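Local coordinates for actin-related protein 8 (Homo sapiens, PDB 4FO0) that binds ATP with low basal ATPase activity, does not polymerise, and is a proposed core component of the chromatin-remodelling INO80 complex, at residues G280-R285 against A365-V370; R285-L290 against L355-A360; W60-G65 against Q302-M307. All blocks are in the same frame, centred on the assembly; numbering follows the deposited sequence.

Interaction 1 (G280-R285 against A365-V370); sequences GSDVSR and ATFGIV. With ATP (adenosine-5'-triphosphate), chain C.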
loop_
_atom_site.group_PDB
_atom_site.type_symbol
_atom_site.label_atom_id
_atom_site.label_comp_id
_atom_site.label_asym_id
_atom_site.label_seq_id
_atom_site.Cartn_x
_atom_site.Cartn_y
_atom_site.Cartn_z
ATOM N N GLY A 280 5.168 -2.535 1.866
ATOM C CA GLY A 280 4.936 -3.825 2.494
ATOM C C GLY A 280 5.440 -5.036 1.725
ATOM O O GLY A 280 5.884 -6.016 2.319
ATOM N N SER A 281 5.371 -4.977 0.404
ATOM C CA SER A 281 5.663 -6.142 -0.410
ATOM C C SER A 281 7.148 -6.449 -0.336
ATOM O O SER A 281 7.539 -7.609 -0.206
ATOM C CB SER A 281 5.215 -5.938 -1.868
ATOM O OG SER A 281 5.967 -4.904 -2.494
ATOM N N ASP A 282 7.968 -5.404 -0.411
ATOM C CA ASP A 282 9.416 -5.543 -0.232
ATOM C C ASP A 282 9.791 -6.175 1.098
ATOM O O ASP A 282 10.665 -7.037 1.159
ATOM C CB ASP A 282 10.095 -4.194 -0.379
ATOM C CG ASP A 282 9.743 -3.521 -1.686
ATOM O OD1 ASP A 282 10.338 -3.913 -2.718
ATOM O OD2 ASP A 282 8.869 -2.619 -1.680
ATOM N N VAL A 283 9.117 -5.765 2.163
ATOM C CA VAL A 283 9.265 -6.443 3.441
ATOM C C VAL A 283 8.882 -7.920 3.365
ATOM O O VAL A 283 9.537 -8.773 3.953
ATOM C CB VAL A 283 8.389 -5.799 4.493
ATOM C CG1 VAL A 283 8.536 -6.552 5.822
ATOM C CG2 VAL A 283 8.758 -4.353 4.635
ATOM N N SER A 284 7.796 -8.214 2.666
ATOM C CA SER A 284 7.345 -9.585 2.540
ATOM C C SER A 284 8.416 -10.434 1.857
ATOM O O SER A 284 8.647 -11.564 2.239
ATOM C CB SER A 284 6.028 -9.664 1.760
ATOM O OG SER A 284 4.948 -9.209 2.559
ATOM N N ARG A 285 9.067 -9.886 0.842
ATOM C CA ARG A 285 10.028 -10.655 0.071
ATOM C C ARG A 285 11.264 -10.851 0.940
ATOM O O ARG A 285 11.826 -11.944 1.023
ATOM C CB ARG A 285 10.372 -9.913 -1.220
ATOM C CG ARG A 285 11.416 -10.594 -2.096
ATOM C CD ARG A 285 12.202 -9.552 -2.914
ATOM N NE ARG A 285 11.307 -8.499 -3.382
ATOM C CZ ARG A 285 11.435 -7.198 -3.137
ATOM N NH1 ARG A 285 12.452 -6.715 -2.429
ATOM N NH2 ARG A 285 10.524 -6.372 -3.626
ATOM N N ALA A 365 18.469 -0.472 1.734
ATOM C CA ALA A 365 19.503 -1.087 0.911
ATOM C C ALA A 365 19.396 -2.600 1.073
ATOM O O ALA A 365 19.844 -3.370 0.226
ATOM C CB ALA A 365 20.867 -0.604 1.335
ATOM N N THR A 366 18.800 -3.011 2.186
ATOM C CA THR A 366 18.646 -4.420 2.529
ATOM C C THR A 366 17.861 -5.158 1.455
ATOM O O THR A 366 18.021 -6.365 1.268
ATOM C CB THR A 366 17.912 -4.569 3.888
ATOM O OG1 THR A 366 18.613 -3.830 4.886
ATOM C CG2 THR A 366 17.833 -6.006 4.325
ATOM N N PHE A 367 17.005 -4.422 0.753
ATOM C CA PHE A 367 16.178 -4.990 -0.313
ATOM C C PHE A 367 16.990 -5.461 -1.499
ATOM O O PHE A 367 16.511 -6.272 -2.288
ATOM C CB PHE A 367 15.091 -4.001 -0.749
ATOM C CG PHE A 367 14.074 -3.751 0.311
ATOM C CD1 PHE A 367 13.672 -4.786 1.145
ATOM C CD2 PHE A 367 13.557 -2.494 0.518
ATOM C CE1 PHE A 367 12.739 -4.566 2.150
ATOM C CE2 PHE A 367 12.624 -2.268 1.518
ATOM C CZ PHE A 367 12.212 -3.300 2.333
ATOM N N GLY A 368 18.220 -4.959 -1.605
ATOM C CA GLY A 368 19.138 -5.327 -2.667
ATOM C C GLY A 368 18.687 -4.888 -4.048
ATOM O O GLY A 368 19.002 -5.540 -5.033
ATOM N N ILE A 369 17.944 -3.788 -4.123
ATOM C CA ILE A 369 17.483 -3.272 -5.406
ATOM C C ILE A 369 18.557 -2.383 -6.014
ATOM O O ILE A 369 19.013 -1.428 -5.393
ATOM C CB ILE A 369 16.160 -2.490 -5.272
ATOM C CG1 ILE A 369 15.067 -3.390 -4.684
ATOM C CG2 ILE A 369 15.711 -1.971 -6.617
ATOM C CD1 ILE A 369 13.937 -2.617 -3.992
ATOM N N VAL A 370 18.972 -2.710 -7.230
ATOM C CA VAL A 370 20.085 -2.020 -7.857
ATOM C C VAL A 370 19.697 -1.464 -9.218
ATOM O O VAL A 370 19.090 -2.158 -10.047
ATOM C CB VAL A 370 21.295 -2.958 -8.020
ATOM C CG1 VAL A 370 22.434 -2.250 -8.707
ATOM C CG2 VAL A 370 21.747 -3.478 -6.662
HETATM P PG ATP C . 0.284 1.390 -2.442
HETATM O O1G ATP C . -0.194 2.418 -1.454
HETATM O O2G ATP C . -0.187 1.593 -3.862
HETATM O O3G ATP C . 1.752 1.031 -2.350
HETATM P PB ATP C . -1.921 -0.145 -1.334
HETATM O O1B ATP C . -2.487 -1.345 -2.043
HETATM O O2B ATP C . -2.690 1.154 -1.148
HETATM O O3B ATP C . -0.463 0.050 -1.984
HETATM P PA ATP C . -2.251 -0.772 1.431
HETATM O O1A ATP C . -3.437 -1.649 1.122
HETATM O O2A ATP C . -2.406 0.562 2.117
HETATM O O3A ATP C . -1.383 -0.640 0.096
HETATM O "O5'" ATP C . -1.243 -1.650 2.303
HETATM C "C5'" ATP C . -0.932 -2.950 1.827
HETATM C "C4'" ATP C . 0.226 -3.484 2.632
HETATM O "O4'" ATP C . -0.169 -3.491 3.996
HETATM C "C3'" ATP C . 0.586 -4.916 2.274
HETATM O "O3'" ATP C . 1.999 -5.019 2.068
HETATM C "C2'" ATP C . 0.175 -5.713 3.487
HETATM O "O2'" ATP C . 1.002 -6.844 3.716
HETATM C "C1'" ATP C . 0.355 -4.681 4.572
HETATM N N9 ATP C . -0.327 -5.093 5.807
HETATM C C8 ATP C . -1.649 -5.240 5.973
HETATM N N7 ATP C . -1.929 -5.643 7.235
HETATM C C5 ATP C . -0.767 -5.753 7.890
HETATM C C6 ATP C . -0.355 -6.145 9.247
HETATM N N6 ATP C . -1.295 -6.492 10.162
HETATM N N1 ATP C . 0.975 -6.135 9.526
HETATM C C2 ATP C . 1.905 -5.791 8.614
HETATM N N3 ATP C . 1.592 -5.433 7.350
HETATM C C4 ATP C . 0.297 -5.394 6.942
#

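Interaction 2 (R285-L290 against L355-A360); sequences RCFYWL and LQAPMA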
loop_
_atom_site.group_PDB
_atom_site.type_symbol
_atom_site.label_atom_id
_atom_site.label_comp_id
_atom_site.label_asym_id
_atom_site.label_seq_id
_atom_site.Cartn_x
_atom_site.Cartn_y
_atom_site.Cartn_z
ATOM N N ARG A 285 9.067 -9.886 0.842
ATOM C CA ARG A 285 10.028 -10.655 0.071
ATOM C C ARG A 285 11.264 -10.851 0.940
ATOM O O ARG A 285 11.826 -11.944 1.023
ATOM C CB ARG A 285 10.372 -9.913 -1.220
ATOM C CG ARG A 285 11.416 -10.594 -2.096
ATOM C CD ARG A 285 12.202 -9.552 -2.914
ATOM N NE ARG A 285 11.307 -8.499 -3.382
ATOM C CZ ARG A 285 11.435 -7.198 -3.137
ATOM N NH1 ARG A 285 12.452 -6.715 -2.429
ATOM N NH2 ARG A 285 10.524 -6.372 -3.626
ATOM N N CYS A 286 11.653 -9.781 1.618
ATOM C CA CYS A 286 12.796 -9.811 2.513
ATOM C C CYS A 286 12.619 -10.872 3.608
ATOM O O CYS A 286 13.500 -11.721 3.826
ATOM C CB CYS A 286 12.996 -8.422 3.114
ATOM S SG CYS A 286 14.355 -8.260 4.272
ATOM N N PHE A 287 11.476 -10.816 4.285
ATOM C CA PHE A 287 11.121 -11.811 5.287
ATOM C C PHE A 287 11.199 -13.239 4.738
ATOM O O PHE A 287 11.681 -14.150 5.400
ATOM C CB PHE A 287 9.724 -11.542 5.834
ATOM C CG PHE A 287 9.396 -12.352 7.052
ATOM C CD1 PHE A 287 10.290 -12.420 8.118
ATOM C CD2 PHE A 287 8.198 -13.038 7.145
ATOM C CE1 PHE A 287 10.000 -13.166 9.250
ATOM C CE2 PHE A 287 7.893 -13.783 8.277
ATOM C CZ PHE A 287 8.797 -13.848 9.334
ATOM N N TYR A 288 10.722 -13.433 3.523
ATOM C CA TYR A 288 10.863 -14.717 2.880
ATOM C C TYR A 288 12.326 -15.138 2.782
ATOM O O TYR A 288 12.695 -16.257 3.126
ATOM C CB TYR A 288 10.227 -14.688 1.484
ATOM C CG TYR A 288 10.444 -15.966 0.707
ATOM C CD1 TYR A 288 10.073 -17.203 1.240
ATOM C CD2 TYR A 288 11.015 -15.941 -0.559
ATOM C CE1 TYR A 288 10.279 -18.385 0.530
ATOM C CE2 TYR A 288 11.213 -17.106 -1.277
ATOM C CZ TYR A 288 10.843 -18.325 -0.730
ATOM O OH TYR A 288 11.048 -19.468 -1.460
ATOM N N TRP A 289 13.157 -14.236 2.289
ATOM C CA TRP A 289 14.584 -14.528 2.092
ATOM C C TRP A 289 15.266 -14.852 3.413
ATOM O O TRP A 289 16.075 -15.788 3.506
ATOM C CB TRP A 289 15.275 -13.349 1.415
ATOM C CG TRP A 289 16.788 -13.308 1.508
ATOM C CD1 TRP A 289 17.681 -14.140 0.886
ATOM C CD2 TRP A 289 17.575 -12.360 2.239
ATOM N NE1 TRP A 289 18.972 -13.775 1.199
ATOM C CE2 TRP A 289 18.929 -12.682 2.031
ATOM C CE3 TRP A 289 17.259 -11.268 3.058
ATOM C CZ2 TRP A 289 19.971 -11.954 2.614
ATOM C CZ3 TRP A 289 18.295 -10.548 3.633
ATOM C CH2 TRP A 289 19.635 -10.894 3.408
ATOM N N LEU A 290 14.915 -14.105 4.453
ATOM C CA LEU A 290 15.463 -14.386 5.773
ATOM C C LEU A 290 15.009 -15.766 6.245
ATOM O O LEU A 290 15.826 -16.563 6.716
ATOM C CB LEU A 290 15.066 -13.300 6.770
ATOM C CG LEU A 290 15.588 -11.903 6.432
ATOM C CD1 LEU A 290 14.940 -10.804 7.296
ATOM C CD2 LEU A 290 17.082 -11.884 6.571
ATOM N N LEU A 355 12.094 -9.441 13.265
ATOM C CA LEU A 355 12.359 -8.024 13.530
ATOM C C LEU A 355 13.233 -7.381 12.453
ATOM O O LEU A 355 13.036 -6.241 12.090
ATOM C CB LEU A 355 13.014 -7.848 14.896
ATOM C CG LEU A 355 13.511 -6.448 15.267
ATOM C CD1 LEU A 355 12.355 -5.461 15.477
ATOM C CD2 LEU A 355 14.330 -6.560 16.524
ATOM N N GLN A 356 14.193 -8.134 11.936
ATOM C CA GLN A 356 15.034 -7.652 10.855
ATOM C C GLN A 356 14.234 -7.165 9.649
ATOM O O GLN A 356 14.465 -6.065 9.145
ATOM C CB GLN A 356 16.005 -8.744 10.421
ATOM C CG GLN A 356 17.019 -9.117 11.486
ATOM C CD GLN A 356 17.790 -10.361 11.112
ATOM O OE1 GLN A 356 17.203 -11.409 10.854
ATOM N NE2 GLN A 356 19.102 -10.247 11.045
ATOM N N ALA A 357 13.296 -7.987 9.184
ATOM C CA ALA A 357 12.594 -7.711 7.938
ATOM C C ALA A 357 11.840 -6.367 7.929
ATOM O O ALA A 357 11.986 -5.580 7.002
ATOM C CB ALA A 357 11.662 -8.854 7.609
ATOM N N PRO A 358 11.016 -6.115 8.953
ATOM C CA PRO A 358 10.279 -4.846 9.031
ATOM C C PRO A 358 11.228 -3.664 9.116
ATOM O O PRO A 358 10.918 -2.586 8.616
ATOM C CB PRO A 358 9.501 -4.958 10.351
ATOM C CG PRO A 358 9.458 -6.411 10.649
ATOM C CD PRO A 358 10.664 -7.052 10.031
ATOM N N MET A 359 12.375 -3.862 9.758
ATOM C CA MET A 359 13.360 -2.796 9.889
ATOM C C MET A 359 14.108 -2.490 8.600
ATOM O O MET A 359 14.851 -1.520 8.548
ATOM C CB MET A 359 14.368 -3.117 10.979
ATOM C CG MET A 359 13.801 -2.999 12.366
ATOM S SD MET A 359 15.102 -3.141 13.584
ATOM C CE MET A 359 16.341 -2.071 12.856
ATOM N N ALA A 360 13.933 -3.305 7.566
ATOM C CA ALA A 360 14.526 -2.957 6.286
ATOM C C ALA A 360 13.843 -1.713 5.718
ATOM O O ALA A 360 14.393 -1.052 4.839
ATOM C CB ALA A 360 14.461 -4.095 5.322
#

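Interaction 3 (W60-G65 against Q302-M307); sequences WLLREG and QLTNKM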
loop_
_atom_site.group_PDB
_atom_site.type_symbol
_atom_site.label_atom_id
_atom_site.label_comp_id
_atom_site.label_asym_id
_atom_site.label_seq_id
_atom_site.Cartn_x
_atom_site.Cartn_y
_atom_site.Cartn_z
ATOM N N TRP A 60 4.677 -9.094 -8.786
ATOM C CA TRP A 60 4.120 -8.602 -7.541
ATOM C C TRP A 60 5.201 -8.435 -6.455
ATOM O O TRP A 60 5.649 -7.315 -6.176
ATOM C CB TRP A 60 3.027 -9.536 -7.067
ATOM C CG TRP A 60 2.373 -9.082 -5.816
ATOM C CD1 TRP A 60 2.598 -7.913 -5.142
ATOM C CD2 TRP A 60 1.381 -9.795 -5.073
ATOM N NE1 TRP A 60 1.807 -7.860 -4.020
ATOM C CE2 TRP A 60 1.052 -9.002 -3.952
ATOM C CE3 TRP A 60 0.735 -11.028 -5.245
ATOM C CZ2 TRP A 60 0.109 -9.398 -3.012
ATOM C CZ3 TRP A 60 -0.200 -11.421 -4.314
ATOM C CH2 TRP A 60 -0.507 -10.609 -3.209
ATOM N N LEU A 61 5.619 -9.545 -5.847
ATOM C CA LEU A 61 6.702 -9.500 -4.871
ATOM C C LEU A 61 8.076 -9.474 -5.540
ATOM O O LEU A 61 9.081 -9.214 -4.891
ATOM C CB LEU A 61 6.640 -10.663 -3.876
ATOM C CG LEU A 61 5.416 -10.865 -2.993
ATOM C CD1 LEU A 61 5.811 -11.758 -1.831
ATOM C CD2 LEU A 61 4.818 -9.550 -2.492
ATOM N N LEU A 62 8.145 -9.759 -6.830
ATOM C CA LEU A 62 9.402 -9.535 -7.529
ATOM C C LEU A 62 9.363 -8.199 -8.260
ATOM O O LEU A 62 8.291 -7.611 -8.457
ATOM C CB LEU A 62 9.716 -10.665 -8.495
ATOM C CG LEU A 62 10.161 -11.982 -7.874
ATOM C CD1 LEU A 62 10.801 -12.827 -8.948
ATOM C CD2 LEU A 62 11.144 -11.735 -6.748
ATOM N N ARG A 63 10.536 -7.717 -8.652
ATOM C CA ARG A 63 10.662 -6.414 -9.288
ATOM C C ARG A 63 12.018 -6.375 -9.951
ATOM O O ARG A 63 12.867 -7.215 -9.655
ATOM C CB ARG A 63 10.543 -5.291 -8.245
ATOM C CG ARG A 63 11.484 -5.451 -7.046
ATOM C CD ARG A 63 11.293 -4.341 -6.028
ATOM N NE ARG A 63 11.480 -3.014 -6.612
ATOM C CZ ARG A 63 11.229 -1.877 -5.970
ATOM N NH1 ARG A 63 10.777 -1.904 -4.728
ATOM N NH2 ARG A 63 11.425 -0.715 -6.569
ATOM N N GLU A 64 12.224 -5.406 -10.840
ATOM C CA GLU A 64 13.518 -5.231 -11.501
ATOM C C GLU A 64 14.638 -4.875 -10.529
ATOM O O GLU A 64 14.432 -4.143 -9.563
ATOM C CB GLU A 64 13.443 -4.127 -12.549
ATOM C CG GLU A 64 12.820 -4.514 -13.866
ATOM C CD GLU A 64 12.594 -3.291 -14.746
ATOM O OE1 GLU A 64 11.561 -3.239 -15.453
ATOM O OE2 GLU A 64 13.447 -2.373 -14.716
ATOM N N GLY A 65 15.834 -5.375 -10.811
ATOM C CA GLY A 65 17.014 -4.955 -10.083
ATOM C C GLY A 65 17.375 -5.788 -8.862
ATOM O O GLY A 65 18.332 -5.460 -8.169
ATOM N N GLN A 302 7.528 -20.178 -4.317
ATOM C CA GLN A 302 8.075 -19.345 -5.392
ATOM C C GLN A 302 7.449 -17.961 -5.381
ATOM O O GLN A 302 6.232 -17.831 -5.226
ATOM C CB GLN A 302 7.782 -19.943 -6.753
ATOM C CG GLN A 302 8.169 -21.376 -6.925
ATOM C CD GLN A 302 7.538 -21.946 -8.178
ATOM O OE1 GLN A 302 8.165 -21.968 -9.237
ATOM N NE2 GLN A 302 6.276 -22.379 -8.076
ATOM N N LEU A 303 8.273 -16.935 -5.581
ATOM C CA LEU A 303 7.800 -15.551 -5.549
ATOM C C LEU A 303 6.941 -15.174 -6.766
ATOM O O LEU A 303 6.165 -14.217 -6.721
ATOM C CB LEU A 303 8.978 -14.595 -5.392
ATOM C CG LEU A 303 9.663 -14.694 -4.024
ATOM C CD1 LEU A 303 11.017 -13.971 -4.003
ATOM C CD2 LEU A 303 8.751 -14.141 -2.942
ATOM N N THR A 304 7.075 -15.939 -7.843
ATOM C CA THR A 304 6.301 -15.718 -9.059
ATOM C C THR A 304 4.885 -16.273 -8.953
ATOM O O THR A 304 4.076 -16.113 -9.863
ATOM C CB THR A 304 6.960 -16.422 -10.254
ATOM O OG1 THR A 304 7.188 -17.798 -9.925
ATOM C CG2 THR A 304 8.280 -15.772 -10.590
ATOM N N ASN A 305 4.594 -16.938 -7.846
ATOM C CA ASN A 305 3.338 -17.639 -7.690
ATOM C C ASN A 305 2.350 -16.878 -6.764
ATOM O O ASN A 305 2.652 -16.582 -5.615
ATOM C CB ASN A 305 3.633 -19.053 -7.180
ATOM C CG ASN A 305 2.379 -19.860 -6.937
ATOM O OD1 ASN A 305 1.697 -19.707 -5.907
ATOM N ND2 ASN A 305 2.059 -20.727 -7.883
ATOM N N LYS A 306 1.171 -16.558 -7.279
ATOM C CA LYS A 306 0.200 -15.739 -6.552
ATOM C C LYS A 306 -0.189 -16.288 -5.194
ATOM O O LYS A 306 -0.304 -15.530 -4.223
ATOM C CB LYS A 306 -1.067 -15.532 -7.384
ATOM C CG LYS A 306 -1.116 -14.218 -8.127
ATOM C CD LYS A 306 -1.236 -14.413 -9.637
ATOM C CE LYS A 306 -2.563 -15.046 -10.021
ATOM N NZ LYS A 306 -2.344 -16.086 -11.070
ATOM N N MET A 307 -0.422 -17.598 -5.135
ATOM C CA MET A 307 -0.852 -18.238 -3.892
ATOM C C MET A 307 0.238 -18.136 -2.821
ATOM O O MET A 307 -0.045 -17.821 -1.666
ATOM C CB MET A 307 -1.250 -19.707 -4.132
ATOM C CG MET A 307 -2.544 -19.908 -4.929
ATOM S SD MET A 307 -3.983 -19.263 -4.050
ATOM C CE MET A 307 -4.239 -17.726 -4.936
HETATM O O HOH W 1 5.720 -11.687 -8.329
#

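Interaction 1 (G280-R285 against A365-V370)
Asp282 and Phe367 mark the closest backbone approach, their CA atoms 6.8 Å apart, where the first turns of helix 280-293 meet the end of a short 3-10 segment. The 3-10 turn closes with a bond from Gly368 N to Ala365 O, and at Gly368 the chain takes a positive phi, which glycine adopts readily, before running on as a loop. No hydrogen bond joins the two segments. The centre of the contact is a CH-pi interaction: Asp282 CB sits over the middle of one face of the Phe367 ring, 3.6 Å from its centroid and 11° off the normal. CE1, on one side of the ring, lies 3.4 Å from Asp282 O, and CZ at its tip lies 4.3 Å from Val283 CG2. With CG anti to the carbonyl carbon and beside the backbone N, the carboxylate of Asp282 faces polar partners. Its OD1 receives Arg285 NH2 at 2.6 Å in a salt bridge, met from above the carboxylate plane but nearly within the guanidinium plane, and also pairs with Arg63. Ile369 CD1 reaches the same OD1 at 4.0 Å, the two side chains crossing at about a right angle. The Arg285 guanidinium stands 83° from the Phe367 ring, with NH1 4.1 Å from Phe367 CB. An alanine in place of Phe367 would probably leave Asp282 CB and Val283 CG2 without their aromatic cover and open a gap beside the helix. At the helix start, Gly280 and Ser281 belong to the ATP pocket of this actin-family fold; Gly280 CA lies 3.2 Å from ATP O3', where a side chain would collide with the ribose. Helix 280-293 thus lies between nucleotide and loop, Ser284 bonding to Gln313 of helix 306-319, while Thr366 and Val370 rest on helix 71-88.

Interaction 2 (R285-L290 against L355-A360)
Ala357 CB fits against helix 280-293 between Phe287 and Leu290, 3.8 Å from Phe287 CB. This is roughly antiparallel helix-helix packing within the actin-family fold, set back from the nucleotide: the local axes approach to 8.7 Å at 149°, and the CA atoms of Phe287 and Ala357 are only 5.1 Å apart. Such closeness is possible because alanine presents nothing beyond a methyl group. Leu290 has CG anti to its own carbonyl carbon (chi1 -62°), and its second torsion, with CD1 anti to CA, brings that methyl to Ala357 CB at 3.8 Å and to Gln356 CB at 3.9 Å. Cys286 holds SG anti to the backbone N (chi1 179°), which carries the sulfur to Ala357 CA, 4.1 Å away, and to Ala360 CB at 4.3 Å. In Phe287, CB lies against the Ala357 methyl and the ring comes to it obliquely through CD1; the side chain also touches Phe319 of helix 306-319 and the neighbouring Cys320. The amide of Gln356 belongs to another neighbour: its chain is extended beyond CG, and NE2 bonds to Asp83 of helix 71-88. With no hydrogen bond or charge pair across the interface, the two helices are joined by apolar contacts, so their spacing probably rests on the fit of Ala357 and Ala360 against Cys286, Phe287 and Leu290.

Interaction 3 (W60-G65 against Q302-M307)
Leu61, Leu62 and Leu303 all carry CG anti to the carbonyl carbon (chi1 -59°, -73° and -68°), and from these positions their branches meet. Leu303 divides its methyls between two neighbours: CD1 touches Leu62 CD2 at 3.5 Å, and CD2 touches Leu61 CD1 at 3.9 Å. Leu61 and Leu62 each cross Leu303 at about a right angle. At the margin, Thr304 contributes its methyl, CG2 lying 4.2 Å from Leu62 CD1, and Trp60 CZ3 lies 4.1 Å from Lys306 O. A water joins the backbones: it accepts from Trp60 N at 2.8 Å and more weakly from Leu62 N, and donates to Leu303 O at 3.0 Å, supplying the polar link that the leucines lack. Leu303 lies within a type I turn from Gln302 to Asn305, closed by a bond from Asn305 N to Gln302 O, and Asn305 then serves as N-cap, its OD1 bonding to Asp308 N. Trp60 NE1 bonds to Asp255, a residue of the ATP site. The contact therefore fastens the loop before helix 71-88 to the start of helix 306-319, with Leu303 also resting on Tyr288 of helix 280-293.

In the fold
Helix 280-293 is common to interactions 1 and 2, which are both buried and abut directly: Phe367 CE1 lies 3.6 Å from Ala360 CB. Interaction 3 is only partly buried, with the exposed Thr304 at its margin. The chemistry follows place. Beside the nucleotide ribose, interaction 1 mixes aromatic packing with a buried charge cluster; interaction 2, farther along the helix, is apolar; interaction 3, which also reaches the ATP site through Trp60, combines leucine packing with a water bridge. Arg285 ties interaction 1 to interaction 3, its NE reaching Leu61 O at 2.8 Å in a probable hydrogen bond, while Arg63 of the loop 60-65 shares the Asp282 carboxylate.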